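Side-chain contacts in CmeC (Campylobacter jejuni, PDB 4MT4), which forms an outer membrane channel of the outer membrane factor family and probably lets exported compounds leave the cell during efflux: residues V344-A347 and K348-D352; Y358-T361 and L362-F366; K458-K461 and E462-N466; A151-S154 and V155-T159. One frame throughout, in Å; residues are numbered along the deposited sequence.

Interaction 1. Residues V344-A347 and K348-D352; sequences VNLA and KLNKD
The backbone oxygen of Val344 takes the amide of Lys348, with Lys348 N 2.9 Å from Val344 O and an N-H...O angle of 147°. The lysine's aliphatic chain also folds over this carbonyl. With CG anti to its own carbonyl carbon (chi1 -70°), the chain sets off back along the helix, bringing Lys348 CG to 3.2 Å from Val344 O. Lys348 CD then reaches Val344 CG1 at 3.6 Å, so methylene and methyl meet as the two side chains cross obliquely. The lysine chain bends about its CG-CD bond, chi3. The next carbonyl is covered likewise, Leu349 CG lying 3.2 Å from Asn345 O, which accepts Leu349 N. All of this lies near the start of helix 339-405, one of the long helices of the periplasmic tunnel in this outer membrane factor, soon after strand 322-335. Val344 and Ala347 pack on Arg293 and Ala292 of helix 273-293, whereas Leu346 and Asn350 lean on Gln69 of the second subunit. Asn350 N bonds to Leu346 O at 3.0 Å, but the side-chain amide of Asn350 adds no bond to that carbonyl: OD1 is an acceptor itself, and ND2 stands 3.4 Å from Leu346 O at a poor angle. Lys351, whose N reaches Ala347 O at 3.2 Å, extends away from the turn to hydrogen-bond Asn286 through NZ.

Interaction 2. Residues Y358-T361 and L362-F366; sequences YQNT and LITAF
Tyr358 lays its ring alongside the side chain of Leu362, one helical turn on, the two pointing the same way. The touching methyl is Leu362 CD1, which sits obliquely to the ring, 3.7 Å from Tyr358 CE2 and 4.0 Å from Tyr358 OH. Leu269 of the same chain packs against both residues, making a small apolar cluster, and Tyr358 also meets Ser278 and Leu279 of helix 273-293. A polar grip lies further along: Asn360 O accepts two bonds from Thr364, from OG1 at 2.9 Å and from N at 3.0 Å, and the two donors approach from opposite faces of the carbonyl plane. Thr364 OG1 can reach back because it is anti to its own carbonyl carbon (chi1 -65°). Asn360 ND2 stands 3.8 Å from Thr364 OG1, beyond bonding distance. Ile363 N bonds to Gln359 O almost straight, 2.9 Å and 164°, while Ile363 CG1 rests 3.1 Å from Gln359 O. Asn58 of the second subunit packs against Gln359 and Asn360, and Ile243 of that same subunit against Ile363. A threonine hydroxyl returned to the carbonyl four residues earlier is a common helix feature, placed here within the packed helical tunnel of an outer membrane factor trimer.

Interaction 3. Residues K458-K461 and E462-N466; sequences KNIK and EESKN
Ile460 and Ser464 meet where the short helix 456-463 runs out, and the geometry is that of the C-terminal end of a helix: Ser464 is the first residue to leave helical backbone angles. Among the backbone hydrogen bonds, two are regular, Glu462 N to Lys458 O at 3.1 Å and Glu463 N to Asn459 O at 2.9 Å. The following one, Ser464 N to Ile460 O, is weak, its N-H...O angle having fallen to 122°.

A side-chain bond reinforces that last turn. Ser464 OG donates to Ile460 O over 2.7 Å, the hydroxyl being turned back by a chi1 of -54°, which puts OG anti to the residue's own carbonyl carbon. The same OG is hydrogen-bonded to Tyr148 OH on helix 129-195, so the hydroxyl joins the helix end to its neighbour.

The charged ends of Lys458 and Glu462 do not meet, Lys458 NZ lying 6.8 Å from Glu462 OE1. The carboxylate of Glu463 lies close to that of Glu149, a pairing of like charges that may favour protonation of one of them.

Van der Waals contacts complete the account. Glu463 CG takes the crowded position between its own backbone N and carbonyl carbon (chi1 70°), and it presses against Asn459 O at 3.1 Å. Ile460 packs on Glu145, Tyr148 and Met67, while its CG2 methyl stands 3.9 Å from Ser464 OG and its CG1 4.0 Å from Glu463 OE2.

Interaction 4. Residues A151-S154 and V155-T159; sequences ARLS and VISNT
Ala151 offers its carbonyl to Val155 N at 2.9 Å, and the CG2 methyl of Val155, beside that residue's own backbone N, rests 3.2 Å from Ala151 O. Next, Arg152 O accepts Ile156 N in the straightest of the four backbone bonds joining 151-154 to 155-159 (166°). Arg152 stands out from the helix, extended from CG to NE, and Ile156, its CG1 anti to its own carbonyl carbon (chi1 -65°), reaches back so that CD1 lies 3.7 Å from Arg152 NH2, oblique to the guanidinium group. Arg152 NH1 serves another partner, the backbone oxygen of Glu463. These turns sit within helix 129-195, part of the alpha-helical barrel that outer membrane factors extend into the periplasm. Here Trp37, Trp38 and Leu54 pack against Ile156, while Val440 and Lys444 of helix 411-445 touch Ser157. Leu153 O is held twice, by Ser157 N at 2.9 Å and by Ser157 OG at 2.8 Å, the donors coming from opposite faces of the carbonyl plane. With OG anti to the serine's own carbonyl carbon (chi1 -63°), this buried hydroxyl spends its proton within the helix, and it also lies 3.6 Å from Leu153 CD1. Finally Ser154 O takes the amide of Asn158, whereas Asn158 ND2, though 3.2 Å from Ser154 O, is too poorly angled to bond it.

Overall arrangement
Interactions 1 and 2 lie in series on helix 339-405, their centres about 21 Å apart, and both face the second subunit as well as helix 273-293. Interactions 3 and 4 touch no other chain. Their centres are about 15 Å apart, and they meet directly where Arg152 NH1 lies 3.1 Å from Glu463 O, linking a helix end to helix 129-195. Interaction 3 is a surface contact rich in charged residues; the other three are partly buried, interaction 4 lying nearest the chain's centre. A hydroxyl reaches back to a carbonyl in interactions 2, 3 and 4, whereas interaction 1 relies on backbone bonds and aliphatic cover.

Interaction 1. Residues V344-A347 and K348-D352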
# COMPACT_ATOMS: atom_id res chain seq x y z
N VAL B 344 29.79 -1.74 -4.19
CA VAL B 344 29.83 -0.38 -4.70
C VAL B 344 28.78 -0.21 -5.79
O VAL B 344 28.07 0.80 -5.83
CB VAL B 344 31.22 -0.02 -5.25
CG1 VAL B 344 31.19 1.35 -5.93
CG2 VAL B 344 32.25 -0.04 -4.14
N ASN B 345 28.68 -1.20 -6.66
CA ASN B 345 27.64 -1.23 -7.68
C ASN B 345 26.25 -1.14 -7.06
O ASN B 345 25.41 -0.37 -7.52
CB ASN B 345 27.75 -2.50 -8.53
CG ASN B 345 28.70 -2.35 -9.71
OD1 ASN B 345 29.63 -1.54 -9.67
ND2 ASN B 345 28.47 -3.12 -10.76
N LEU B 346 26.02 -1.94 -6.02
CA LEU B 346 24.74 -1.95 -5.33
C LEU B 346 24.42 -0.59 -4.73
O LEU B 346 23.27 -0.14 -4.77
CB LEU B 346 24.75 -3.02 -4.23
CG LEU B 346 23.41 -3.33 -3.54
CD1 LEU B 346 22.36 -3.69 -4.58
CD2 LEU B 346 23.57 -4.45 -2.52
N ALA B 347 25.44 0.08 -4.19
CA ALA B 347 25.27 1.40 -3.61
C ALA B 347 24.98 2.45 -4.68
O ALA B 347 24.23 3.39 -4.45
CB ALA B 347 26.51 1.79 -2.81
N LYS B 348 25.60 2.27 -5.84
CA LYS B 348 25.38 3.19 -6.96
C LYS B 348 23.99 3.00 -7.56
O LYS B 348 23.40 3.95 -8.08
CB LYS B 348 26.46 2.98 -8.03
CG LYS B 348 27.85 3.45 -7.59
CD LYS B 348 28.97 2.78 -8.38
CE LYS B 348 29.20 3.46 -9.72
NZ LYS B 348 30.44 2.94 -10.38
N LEU B 349 23.48 1.78 -7.49
CA LEU B 349 22.14 1.48 -7.98
C LEU B 349 21.08 2.02 -7.03
O LEU B 349 19.99 2.40 -7.45
CB LEU B 349 21.97 -0.03 -8.17
CG LEU B 349 22.79 -0.64 -9.31
CD1 LEU B 349 22.81 -2.16 -9.22
CD2 LEU B 349 22.25 -0.19 -10.66
N ASN B 350 21.40 2.04 -5.74
CA ASN B 350 20.51 2.63 -4.74
C ASN B 350 20.38 4.13 -4.97
O ASN B 350 19.31 4.70 -4.78
CB ASN B 350 21.02 2.36 -3.32
CG ASN B 350 21.02 0.89 -2.97
OD1 ASN B 350 20.43 0.07 -3.67
ND2 ASN B 350 21.69 0.54 -1.87
N LYS B 351 21.48 4.75 -5.38
CA LYS B 351 21.48 6.16 -5.73
C LYS B 351 20.64 6.41 -6.98
O LYS B 351 19.88 7.37 -7.05
CB LYS B 351 22.90 6.67 -5.94
CG LYS B 351 22.97 8.10 -6.42
CD LYS B 351 24.37 8.46 -6.90
CE LYS B 351 24.37 9.84 -7.53
NZ LYS B 351 25.72 10.22 -8.05
N ASP B 352 20.79 5.53 -7.97
CA ASP B 352 20.02 5.61 -9.20
C ASP B 352 18.53 5.50 -8.91
O ASP B 352 17.71 6.21 -9.50
CB ASP B 352 20.44 4.52 -10.19
CG ASP B 352 21.89 4.66 -10.64
OD1 ASP B 352 22.48 5.74 -10.43
OD2 ASP B 352 22.43 3.69 -11.21

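Interaction 2. Residues Y358-T361 and L362-F366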
# COMPACT_ATOMS: atom_id res chain seq x y z
N TYR B 358 13.21 10.76 -7.58
CA TYR B 358 13.21 12.21 -7.68
C TYR B 358 12.52 12.68 -8.96
O TYR B 358 11.68 13.58 -8.92
CB TYR B 358 14.63 12.76 -7.63
CG TYR B 358 14.72 14.26 -7.85
CD1 TYR B 358 14.54 15.14 -6.79
CD2 TYR B 358 14.99 14.78 -9.10
CE1 TYR B 358 14.61 16.51 -6.98
CE2 TYR B 358 15.07 16.15 -9.30
CZ TYR B 358 14.88 17.00 -8.24
OH TYR B 358 14.96 18.36 -8.44
N GLN B 359 12.89 12.06 -10.07
CA GLN B 359 12.29 12.37 -11.37
C GLN B 359 10.78 12.18 -11.32
O GLN B 359 10.02 13.04 -11.77
CB GLN B 359 12.89 11.48 -12.46
CG GLN B 359 14.40 11.60 -12.62
CD GLN B 359 14.80 12.68 -13.61
OE1 GLN B 359 14.48 13.86 -13.43
NE2 GLN B 359 15.49 12.29 -14.68
N ASN B 360 10.35 11.06 -10.75
CA ASN B 360 8.93 10.73 -10.66
C ASN B 360 8.16 11.71 -9.78
O ASN B 360 7.00 12.02 -10.05
CB ASN B 360 8.75 9.30 -10.14
CG ASN B 360 7.35 8.77 -10.36
OD1 ASN B 360 7.02 8.29 -11.44
ND2 ASN B 360 6.52 8.84 -9.32
N THR B 361 8.81 12.19 -8.72
CA THR B 361 8.21 13.19 -7.85
C THR B 361 8.05 14.52 -8.59
O THR B 361 7.07 15.23 -8.41
CB THR B 361 9.06 13.42 -6.58
OG1 THR B 361 9.25 12.17 -5.90
CG2 THR B 361 8.37 14.40 -5.64
N LEU B 362 9.03 14.83 -9.44
CA LEU B 362 8.98 16.04 -10.26
C LEU B 362 7.85 15.96 -11.28
O LEU B 362 7.06 16.90 -11.42
CB LEU B 362 10.32 16.26 -10.97
CG LEU B 362 11.16 17.46 -10.51
CD1 LEU B 362 12.41 17.58 -11.36
CD2 LEU B 362 10.34 18.74 -10.57
N ILE B 363 7.78 14.84 -12.00
CA ILE B 363 6.77 14.64 -13.04
C ILE B 363 5.36 14.69 -12.46
O ILE B 363 4.47 15.33 -13.03
CB ILE B 363 6.98 13.29 -13.76
CG1 ILE B 363 8.35 13.23 -14.42
CG2 ILE B 363 5.88 13.05 -14.78
CD1 ILE B 363 8.71 14.47 -15.22
N THR B 364 5.16 14.01 -11.34
CA THR B 364 3.86 13.96 -10.67
C THR B 364 3.43 15.35 -10.20
O THR B 364 2.28 15.74 -10.38
CB THR B 364 3.89 12.99 -9.47
OG1 THR B 364 4.09 11.65 -9.94
CG2 THR B 364 2.57 13.06 -8.70
N ALA B 365 4.37 16.08 -9.61
CA ALA B 365 4.09 17.42 -9.10
C ALA B 365 3.59 18.35 -10.20
O ALA B 365 2.60 19.06 -10.02
CB ALA B 365 5.34 18.00 -8.45
N PHE B 366 4.29 18.34 -11.33
CA PHE B 366 3.91 19.16 -12.48
C PHE B 366 2.55 18.75 -13.05
O PHE B 366 1.80 19.58 -13.54
CB PHE B 366 4.98 19.09 -13.57
CG PHE B 366 6.10 20.08 -13.39
CD1 PHE B 366 6.92 20.03 -12.28
CD2 PHE B 366 6.33 21.06 -14.35
CE1 PHE B 366 7.95 20.95 -12.12
CE2 PHE B 366 7.36 21.97 -14.20
CZ PHE B 366 8.17 21.91 -13.08

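Interaction 3. Residues K458-K461 and E462-N466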
# COMPACT_ATOMS: atom_id res chain seq x y z
N LYS B 458 13.47 25.66 12.76
CA LYS B 458 12.84 26.74 13.51
C LYS B 458 11.35 26.85 13.16
O LYS B 458 10.52 27.09 14.03
CB LYS B 458 13.55 28.07 13.22
CG LYS B 458 12.77 29.30 13.62
CD LYS B 458 13.51 30.57 13.23
CE LYS B 458 12.60 31.78 13.31
NZ LYS B 458 11.46 31.68 12.36
N ASN B 459 11.03 26.67 11.88
CA ASN B 459 9.65 26.70 11.43
C ASN B 459 8.84 25.53 11.97
O ASN B 459 7.70 25.71 12.41
CB ASN B 459 9.58 26.70 9.90
CG ASN B 459 9.94 28.05 9.31
OD1 ASN B 459 9.77 29.09 9.94
ND2 ASN B 459 10.44 28.05 8.07
N ILE B 460 9.43 24.34 11.94
CA ILE B 460 8.76 23.13 12.43
C ILE B 460 8.43 23.24 13.91
O ILE B 460 7.32 22.92 14.33
CB ILE B 460 9.62 21.87 12.18
CG1 ILE B 460 9.58 21.49 10.70
CG2 ILE B 460 9.13 20.71 13.02
CD1 ILE B 460 10.43 20.29 10.35
N LYS B 461 9.40 23.71 14.70
CA LYS B 461 9.20 23.88 16.13
C LYS B 461 8.12 24.92 16.42
O LYS B 461 7.31 24.76 17.34
CB LYS B 461 10.51 24.27 16.81
CG LYS B 461 10.39 24.49 18.31
CD LYS B 461 11.75 24.60 18.98
CE LYS B 461 11.60 24.70 20.49
NZ LYS B 461 12.92 24.64 21.20
N GLU B 462 8.10 25.99 15.62
CA GLU B 462 7.12 27.06 15.80
C GLU B 462 5.70 26.62 15.46
O GLU B 462 4.75 27.01 16.13
CB GLU B 462 7.52 28.28 14.96
CG GLU B 462 6.44 29.35 14.84
CD GLU B 462 5.99 29.89 16.18
OE1 GLU B 462 6.85 30.08 17.07
OE2 GLU B 462 4.78 30.13 16.35
N GLU B 463 5.57 25.80 14.42
CA GLU B 463 4.25 25.40 13.92
C GLU B 463 3.72 24.13 14.60
O GLU B 463 2.57 23.76 14.41
CB GLU B 463 4.29 25.21 12.41
CG GLU B 463 5.10 24.00 11.96
CD GLU B 463 5.33 23.97 10.46
OE1 GLU B 463 4.85 24.89 9.77
OE2 GLU B 463 6.01 23.04 9.98
N SER B 464 4.57 23.48 15.38
CA SER B 464 4.17 22.26 16.09
C SER B 464 3.92 22.53 17.56
O SER B 464 3.94 21.62 18.39
CB SER B 464 5.24 21.17 15.93
OG SER B 464 5.54 20.94 14.57
N LYS B 465 3.69 23.80 17.88
CA LYS B 465 3.48 24.26 19.25
C LYS B 465 2.35 23.51 19.97
O LYS B 465 2.49 23.17 21.15
CB LYS B 465 3.18 25.76 19.25
CG LYS B 465 2.35 26.19 18.04
CD LYS B 465 2.03 27.67 18.04
CE LYS B 465 0.85 27.99 18.94
NZ LYS B 465 0.25 29.30 18.60
N ASN B 466 1.26 23.27 19.26
CA ASN B 466 0.07 22.69 19.88
C ASN B 466 -0.09 21.19 19.62
O ASN B 466 -1.11 20.60 19.98
CB ASN B 466 -1.19 23.42 19.39
CG ASN B 466 -1.19 24.89 19.76
OD1 ASN B 466 -1.44 25.75 18.93
ND2 ASN B 466 -0.90 25.17 21.03

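Interaction 4. Residues A151-S154 and V155-T159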
# COMPACT_ATOMS: atom_id res chain seq x y z
N ALA B 151 3.57 16.03 5.29
CA ALA B 151 2.52 15.38 6.05
C ALA B 151 1.57 16.42 6.66
O ALA B 151 0.36 16.20 6.71
CB ALA B 151 3.11 14.50 7.14
N ARG B 152 2.13 17.53 7.12
CA ARG B 152 1.34 18.60 7.71
C ARG B 152 0.38 19.19 6.68
O ARG B 152 -0.81 19.34 6.95
CB ARG B 152 2.25 19.70 8.27
CG ARG B 152 1.55 20.70 9.18
CD ARG B 152 2.52 21.73 9.73
NE ARG B 152 1.98 22.45 10.87
CZ ARG B 152 1.29 23.59 10.78
NH1 ARG B 152 0.84 24.17 11.88
NH2 ARG B 152 1.06 24.14 9.60
N LEU B 153 0.91 19.52 5.51
CA LEU B 153 0.11 20.06 4.42
C LEU B 153 -0.99 19.08 3.99
O LEU B 153 -2.12 19.48 3.74
CB LEU B 153 1.00 20.39 3.22
CG LEU B 153 0.31 20.80 1.92
CD1 LEU B 153 -0.58 22.02 2.13
CD2 LEU B 153 1.34 21.07 0.83
N SER B 154 -0.63 17.81 3.93
CA SER B 154 -1.57 16.76 3.54
C SER B 154 -2.71 16.62 4.55
O SER B 154 -3.88 16.53 4.17
CB SER B 154 -0.84 15.42 3.40
OG SER B 154 -1.75 14.35 3.21
N VAL B 155 -2.37 16.60 5.83
CA VAL B 155 -3.35 16.47 6.91
C VAL B 155 -4.30 17.66 6.93
O VAL B 155 -5.51 17.49 7.06
CB VAL B 155 -2.65 16.32 8.28
CG1 VAL B 155 -3.63 16.57 9.41
CG2 VAL B 155 -2.02 14.95 8.40
N ILE B 156 -3.75 18.86 6.80
CA ILE B 156 -4.55 20.08 6.79
C ILE B 156 -5.49 20.11 5.58
O ILE B 156 -6.68 20.38 5.71
CB ILE B 156 -3.67 21.35 6.77
CG1 ILE B 156 -2.88 21.46 8.07
CG2 ILE B 156 -4.53 22.59 6.58
CD1 ILE B 156 -1.98 22.68 8.14
N SER B 157 -4.94 19.83 4.40
CA SER B 157 -5.72 19.83 3.17
C SER B 157 -6.85 18.81 3.21
O SER B 157 -7.97 19.10 2.78
CB SER B 157 -4.82 19.56 1.97
OG SER B 157 -3.86 20.59 1.81
N ASN B 158 -6.55 17.63 3.73
CA ASN B 158 -7.55 16.57 3.85
C ASN B 158 -8.65 16.95 4.84
O ASN B 158 -9.82 16.64 4.62
CB ASN B 158 -6.90 15.26 4.28
CG ASN B 158 -6.10 14.61 3.17
OD1 ASN B 158 -6.30 14.91 1.99
ND2 ASN B 158 -5.21 13.70 3.53
N THR B 159 -8.27 17.63 5.92
CA THR B 159 -9.22 18.09 6.92
C THR B 159 -10.16 19.15 6.35
O THR B 159 -11.37 19.12 6.58
CB THR B 159 -8.50 18.67 8.15
OG1 THR B 159 -7.73 17.63 8.79
CG2 THR B 159 -9.50 19.23 9.15